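Orf c02003 protein (Sulfolobus solfataricus P2, PDB 2Q00) is of unknown function but belongs to the archaeal PaREP1/PaREP8 family and folds as a single, mostly helical chain. Local coordinates at residues Thr5-Tyr10 and Glu35-Leu40; Tyr11-Glu16 and Cys27-Lys32. All coordinates share one frame; numbering follows the deposited sequence.

Contact 1 of 2, residues Thr5-Tyr10 and Glu35-Leu40; sequences TSAEVY and EEAIKL
An antiparallel helix pair is joined here chiefly by E36, which meets S6, A7 and Y10 of the opposing helix. The short helix segments run at 168° to each other, their axes 8.5 Å apart. S6 OG donates to E36 OE1 at 2.7 Å, approaching on the anti side of the carboxylate and 17° out of its plane. A bend at chi2 of E36 (-61°) carries CD round, while CG stays against Y10: E36 CG lies at the edge of the ring, near its plane, 3.6 Å from Y10 CD2. Next to this polar pair A7 packs on the base of the E36 side chain, its CB 3.9 Å from E36 CB, and A37 CB is beside it. L40 CD2 reaches T5 CG2, and L40 also packs on helix 101-122. T5 and E8 form a capping box at the N-terminal end of helix 6-19: E8 N donates to T5 OG1 at 3.1 Å, and T5 N to E8 OE1 at 2.8 Å. An alanine at E36 would probably leave S6 OG without this acceptor and open a gap beside the Y10 ring. The two oxygens of E36 have separate partners, since OE2 lies 3.5 Å from K39 NZ, which also bridges to E35 OE2 at 3.0 Å. This shared charge network implies that E36 probably stays ionised.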
loop_
_atom_site.group_PDB
_atom_site.type_symbol
_atom_site.label_atom_id
_atom_site.label_comp_id
_atom_site.label_asym_id
_atom_site.label_seq_id
_atom_site.Cartn_x
_atom_site.Cartn_y
_atom_site.Cartn_z
ATOM N N THR A 5 3.116 12.894 -1.106
ATOM C CA THR A 5 1.981 12.346 -0.392
ATOM C C THR A 5 2.560 11.463 0.690
ATOM O O THR A 5 3.750 11.142 0.659
ATOM C CB THR A 5 1.120 11.500 -1.337
ATOM O OG1 THR A 5 1.924 10.467 -1.923
ATOM C CG2 THR A 5 0.557 12.372 -2.453
ATOM N N SER A 6 1.748 11.090 1.668
ATOM C CA SER A 6 2.236 10.200 2.715
ATOM C C SER A 6 2.625 8.857 2.067
ATOM O O SER A 6 3.567 8.190 2.494
ATOM C CB SER A 6 1.141 9.978 3.751
ATOM O OG SER A 6 -0.043 9.510 3.131
ATOM N N ALA A 7 1.897 8.483 1.020
ATOM C CA ALA A 7 2.159 7.234 0.299
ATOM C C ALA A 7 3.578 7.251 -0.279
ATOM O O ALA A 7 4.364 6.320 -0.055
ATOM C CB ALA A 7 1.143 7.056 -0.817
ATOM N N GLU A 8 3.901 8.324 -1.000
ATOM C CA GLU A 8 5.220 8.481 -1.609
ATOM C C GLU A 8 6.353 8.470 -0.601
ATOM O O GLU A 8 7.438 7.942 -0.875
ATOM C CB GLU A 8 5.269 9.771 -2.419
ATOM C CG GLU A 8 4.388 9.736 -3.646
ATOM C CD GLU A 8 4.222 11.097 -4.302
ATOM O OE1 GLU A 8 3.545 11.966 -3.703
ATOM O OE2 GLU A 8 4.765 11.294 -5.414
ATOM N N VAL A 9 6.101 9.038 0.572
ATOM C CA VAL A 9 7.115 9.101 1.619
ATOM C C VAL A 9 7.428 7.732 2.218
ATOM O O VAL A 9 8.597 7.390 2.430
ATOM C CB VAL A 9 6.697 10.056 2.751
ATOM C CG1 VAL A 9 7.741 10.044 3.836
ATOM C CG2 VAL A 9 6.535 11.461 2.204
ATOM N N TYR A 10 6.388 6.959 2.514
ATOM C CA TYR A 10 6.600 5.617 3.051
ATOM C C TYR A 10 7.384 4.778 2.054
ATOM O O TYR A 10 8.275 4.039 2.438
ATOM C CB TYR A 10 5.260 4.944 3.372
ATOM C CG TYR A 10 4.726 5.329 4.723
ATOM C CD1 TYR A 10 5.489 5.115 5.878
ATOM C CD2 TYR A 10 3.449 5.868 4.861
ATOM C CE1 TYR A 10 4.981 5.415 7.133
ATOM C CE2 TYR A 10 2.934 6.180 6.117
ATOM C CZ TYR A 10 3.697 5.941 7.247
ATOM O OH TYR A 10 3.141 6.144 8.492
ATOM N N GLU A 35 -1.116 1.220 2.333
ATOM C CA GLU A 35 -2.290 1.613 3.082
ATOM C C GLU A 35 -2.681 3.055 2.742
ATOM O O GLU A 35 -3.854 3.347 2.478
ATOM C CB GLU A 35 -2.037 1.477 4.573
ATOM C CG GLU A 35 -3.245 1.886 5.402
ATOM C CD GLU A 35 -3.055 1.655 6.889
ATOM O OE1 GLU A 35 -2.591 0.553 7.268
ATOM O OE2 GLU A 35 -3.385 2.573 7.674
ATOM N N GLU A 36 -1.684 3.942 2.717
ATOM C CA GLU A 36 -1.909 5.350 2.407
ATOM C C GLU A 36 -2.423 5.542 0.990
ATOM O O GLU A 36 -3.236 6.434 0.730
ATOM C CB GLU A 36 -0.621 6.150 2.594
ATOM C CG GLU A 36 -0.086 6.119 4.013
ATOM C CD GLU A 36 -1.060 6.719 5.000
ATOM O OE1 GLU A 36 -1.460 7.883 4.793
ATOM O OE2 GLU A 36 -1.422 6.027 5.979
ATOM N N ALA A 37 -1.947 4.713 0.072
ATOM C CA ALA A 37 -2.378 4.811 -1.316
ATOM C C ALA A 37 -3.870 4.533 -1.403
ATOM O O ALA A 37 -4.597 5.204 -2.138
ATOM C CB ALA A 37 -1.612 3.821 -2.172
ATOM N N ILE A 38 -4.320 3.538 -0.644
ATOM C CA ILE A 38 -5.733 3.170 -0.618
ATOM C C ILE A 38 -6.584 4.297 -0.014
ATOM O O ILE A 38 -7.619 4.676 -0.579
ATOM C CB ILE A 38 -5.962 1.892 0.215
ATOM C CG1 ILE A 38 -5.222 0.700 -0.418
ATOM C CG2 ILE A 38 -7.451 1.628 0.327
ATOM C CD1 ILE A 38 -5.739 0.291 -1.808
ATOM N N LYS A 39 -6.153 4.820 1.135
ATOM C CA LYS A 39 -6.886 5.907 1.770
ATOM C C LYS A 39 -7.021 7.063 0.778
ATOM O O LYS A 39 -8.112 7.587 0.560
ATOM C CB LYS A 39 -6.165 6.390 3.030
ATOM C CG LYS A 39 -6.120 5.373 4.153
ATOM C CD LYS A 39 -5.413 5.913 5.380
ATOM C CE LYS A 39 -5.285 4.847 6.453
ATOM N NZ LYS A 39 -4.498 5.358 7.608
ATOM N N LEU A 40 -5.914 7.439 0.158
ATOM C CA LEU A 40 -5.926 8.533 -0.806
ATOM C C LEU A 40 -6.925 8.275 -1.918
ATOM O O LEU A 40 -7.664 9.168 -2.328
ATOM C CB LEU A 40 -4.530 8.726 -1.406
ATOM C CG LEU A 40 -4.311 9.987 -2.237
ATOM C CD1 LEU A 40 -4.604 11.212 -1.376
ATOM C CD2 LEU A 40 -2.870 10.017 -2.760
#

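Contact 2 of 2, residues Tyr11-Glu16 and Cys27-Lys32; sequences YEEAEE and CEKYYK
Y30 chi1 of -79° sets CG anti to the carbonyl carbon, and Y11 chi1 of -168° sets CG anti to the backbone N; the two rings meet between the helices of an antiparallel helical hairpin. The segment axes approach to 7.7 Å, and the small A14 sits at the nearest backbone pairing, with its CA 4.8 Å from K29 CA. The tyrosines form an offset edge-to-face pair: the edge of Y30 is turned toward Y11, with the ring planes at 70° and CE1 of Y11 3.5 Å from CE1 of Y30. A14 CB lies over the centre of one face of Y30 in a CH-pi contact, which leaves that ring bounded by a methyl above and by Y11 at its rim. At the far end of the same ring, Y30 OH donates to E15 OE1 across 2.5 Å, a very short bond whose exact length deserves caution. The E15 carboxylate is steeply inclined to the Y30 ring. K108 of helix 101-122 touches Y30, makes a weak hydrogen bond with Y11 OH and a long, weak ion pair with E15 OE1, and would probably favour negative charge on E15. A14 CB also touches K29 CB at 3.5 Å. Beyond it the K29 chain is bent, and NZ ends 3.6 Å from E13 OE1 in a salt bridge.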
loop_
_atom_site.group_PDB
_atom_site.type_symbol
_atom_site.label_atom_id
_atom_site.label_comp_id
_atom_site.label_asym_id
_atom_site.label_seq_id
_atom_site.Cartn_x
_atom_site.Cartn_y
_atom_site.Cartn_z
ATOM N N TYR A 11 7.051 4.906 0.776
ATOM C CA TYR A 11 7.743 4.166 -0.274
ATOM C C TYR A 11 9.243 4.494 -0.273
ATOM O O TYR A 11 10.092 3.595 -0.262
ATOM C CB TYR A 11 7.165 4.511 -1.648
ATOM C CG TYR A 11 7.634 3.576 -2.743
ATOM C CD1 TYR A 11 7.088 2.292 -2.870
ATOM C CD2 TYR A 11 8.648 3.953 -3.621
ATOM C CE1 TYR A 11 7.543 1.410 -3.836
ATOM C CE2 TYR A 11 9.115 3.079 -4.594
ATOM C CZ TYR A 11 8.558 1.806 -4.698
ATOM O OH TYR A 11 9.020 0.931 -5.655
ATOM N N GLU A 12 9.560 5.786 -0.301
ATOM C CA GLU A 12 10.951 6.214 -0.293
ATOM C C GLU A 12 11.669 5.658 0.934
ATOM O O GLU A 12 12.803 5.191 0.818
ATOM C CB GLU A 12 11.041 7.732 -0.309
ATOM N N GLU A 13 11.022 5.703 2.101
ATOM C CA GLU A 13 11.646 5.166 3.313
ATOM C C GLU A 13 11.810 3.629 3.207
ATOM O O GLU A 13 12.784 3.058 3.731
ATOM C CB GLU A 13 10.821 5.519 4.563
ATOM C CG GLU A 13 10.554 7.011 4.770
ATOM C CD GLU A 13 9.794 7.289 6.078
ATOM O OE1 GLU A 13 8.828 6.538 6.384
ATOM O OE2 GLU A 13 10.154 8.260 6.799
ATOM N N ALA A 14 10.868 2.961 2.537
ATOM C CA ALA A 14 10.971 1.510 2.364
ATOM C C ALA A 14 12.187 1.259 1.458
ATOM O O ALA A 14 13.007 0.386 1.731
ATOM C CB ALA A 14 9.702 0.948 1.728
ATOM N N GLU A 15 12.297 2.049 0.393
ATOM C CA GLU A 15 13.411 1.942 -0.542
ATOM C C GLU A 15 14.755 2.077 0.190
ATOM O O GLU A 15 15.691 1.323 -0.074
ATOM C CB GLU A 15 13.301 3.037 -1.603
ATOM C CG GLU A 15 12.084 2.949 -2.501
ATOM C CD GLU A 15 12.274 1.969 -3.648
ATOM O OE1 GLU A 15 12.118 0.743 -3.435
ATOM O OE2 GLU A 15 12.589 2.425 -4.768
ATOM N N GLU A 16 14.849 3.037 1.109
ATOM C CA GLU A 16 16.087 3.249 1.861
ATOM C C GLU A 16 16.489 2.007 2.650
ATOM O O GLU A 16 17.636 1.560 2.579
ATOM C CB GLU A 16 15.945 4.431 2.830
ATOM C CG GLU A 16 15.993 5.809 2.173
ATOM C CD GLU A 16 15.971 6.960 3.189
ATOM O OE1 GLU A 16 16.200 8.120 2.769
ATOM O OE2 GLU A 16 15.723 6.708 4.399
ATOM N N CYS A 27 9.702 -3.884 4.264
ATOM C CA CYS A 27 8.392 -4.509 4.044
ATOM C C CYS A 27 7.275 -3.728 4.722
ATOM O O CYS A 27 6.243 -3.432 4.114
ATOM C CB CYS A 27 8.377 -5.951 4.580
ATOM S SG CYS A 27 9.391 -7.112 3.641
ATOM N N GLU A 28 7.479 -3.399 5.990
ATOM C CA GLU A 28 6.475 -2.665 6.740
ATOM C C GLU A 28 6.216 -1.275 6.158
ATOM O O GLU A 28 5.075 -0.810 6.142
ATOM C CB GLU A 28 6.882 -2.569 8.214
ATOM C CG GLU A 28 5.772 -2.028 9.122
ATOM C CD GLU A 28 4.372 -2.522 8.731
ATOM O OE1 GLU A 28 4.178 -3.746 8.543
ATOM O OE2 GLU A 28 3.459 -1.677 8.611
ATOM N N LYS A 29 7.266 -0.614 5.671
ATOM C CA LYS A 29 7.100 0.718 5.098
ATOM C C LYS A 29 6.398 0.631 3.761
ATOM O O LYS A 29 5.588 1.505 3.418
ATOM C CB LYS A 29 8.447 1.425 4.944
ATOM C CG LYS A 29 8.792 2.345 6.111
ATOM C CD LYS A 29 9.292 1.602 7.327
ATOM C CE LYS A 29 8.789 2.243 8.620
ATOM N NZ LYS A 29 8.813 3.733 8.598
ATOM N N TYR A 30 6.708 -0.422 3.006
ATOM C CA TYR A 30 6.068 -0.630 1.714
ATOM C C TYR A 30 4.588 -0.864 1.957
ATOM O O TYR A 30 3.746 -0.395 1.198
ATOM C CB TYR A 30 6.656 -1.842 0.996
ATOM C CG TYR A 30 7.982 -1.592 0.310
ATOM C CD1 TYR A 30 8.086 -0.651 -0.713
ATOM C CD2 TYR A 30 9.130 -2.309 0.675
ATOM C CE1 TYR A 30 9.296 -0.425 -1.360
ATOM C CE2 TYR A 30 10.351 -2.097 0.031
ATOM C CZ TYR A 30 10.428 -1.147 -0.993
ATOM O OH TYR A 30 11.613 -0.916 -1.662
ATOM N N TYR A 31 4.271 -1.603 3.015
ATOM C CA TYR A 31 2.876 -1.870 3.320
ATOM C C TYR A 31 2.180 -0.568 3.726
ATOM O O TYR A 31 1.086 -0.272 3.264
ATOM C CB TYR A 31 2.751 -2.900 4.440
ATOM C CG TYR A 31 1.312 -3.190 4.807
ATOM C CD1 TYR A 31 0.441 -3.774 3.881
ATOM C CD2 TYR A 31 0.813 -2.865 6.071
ATOM C CE1 TYR A 31 -0.884 -4.023 4.205
ATOM C CE2 TYR A 31 -0.511 -3.111 6.403
ATOM C CZ TYR A 31 -1.355 -3.688 5.461
ATOM O OH TYR A 31 -2.673 -3.899 5.758
ATOM N N LYS A 32 2.818 0.205 4.600
ATOM C CA LYS A 32 2.252 1.480 5.029
ATOM C C LYS A 32 2.052 2.381 3.815
ATOM O O LYS A 32 1.079 3.121 3.749
ATOM C CB LYS A 32 3.162 2.162 6.051
ATOM C CG LYS A 32 3.081 1.545 7.434
ATOM C CD LYS A 32 3.965 2.279 8.426
ATOM C CE LYS A 32 3.811 1.730 9.849
ATOM N NZ LYS A 32 4.631 2.556 10.805
#

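In the fold
From the N terminus, the chain enters helix 6-19 at contact 1, runs on directly into the first segment of contact 2, turns after residue 19 and returns along helix 23-45. Segment 27-32 therefore pairs first, closing the shorter loop of 10 residues, and segment 35-40 closes the longer one of 24, so the loop of contact 2 lies within that of contact 1. Their centres are about 10 Å apart, and Y10 joins them: its CB is 3.5 Å from K29 O, and its CE1 is 3.5 Å from K32 CD. Together they zip one hairpin, against which helix 101-122 packs at both contacts; helix 62-71 meets segment 35-40, and helix 79-95 meets segment 27-32.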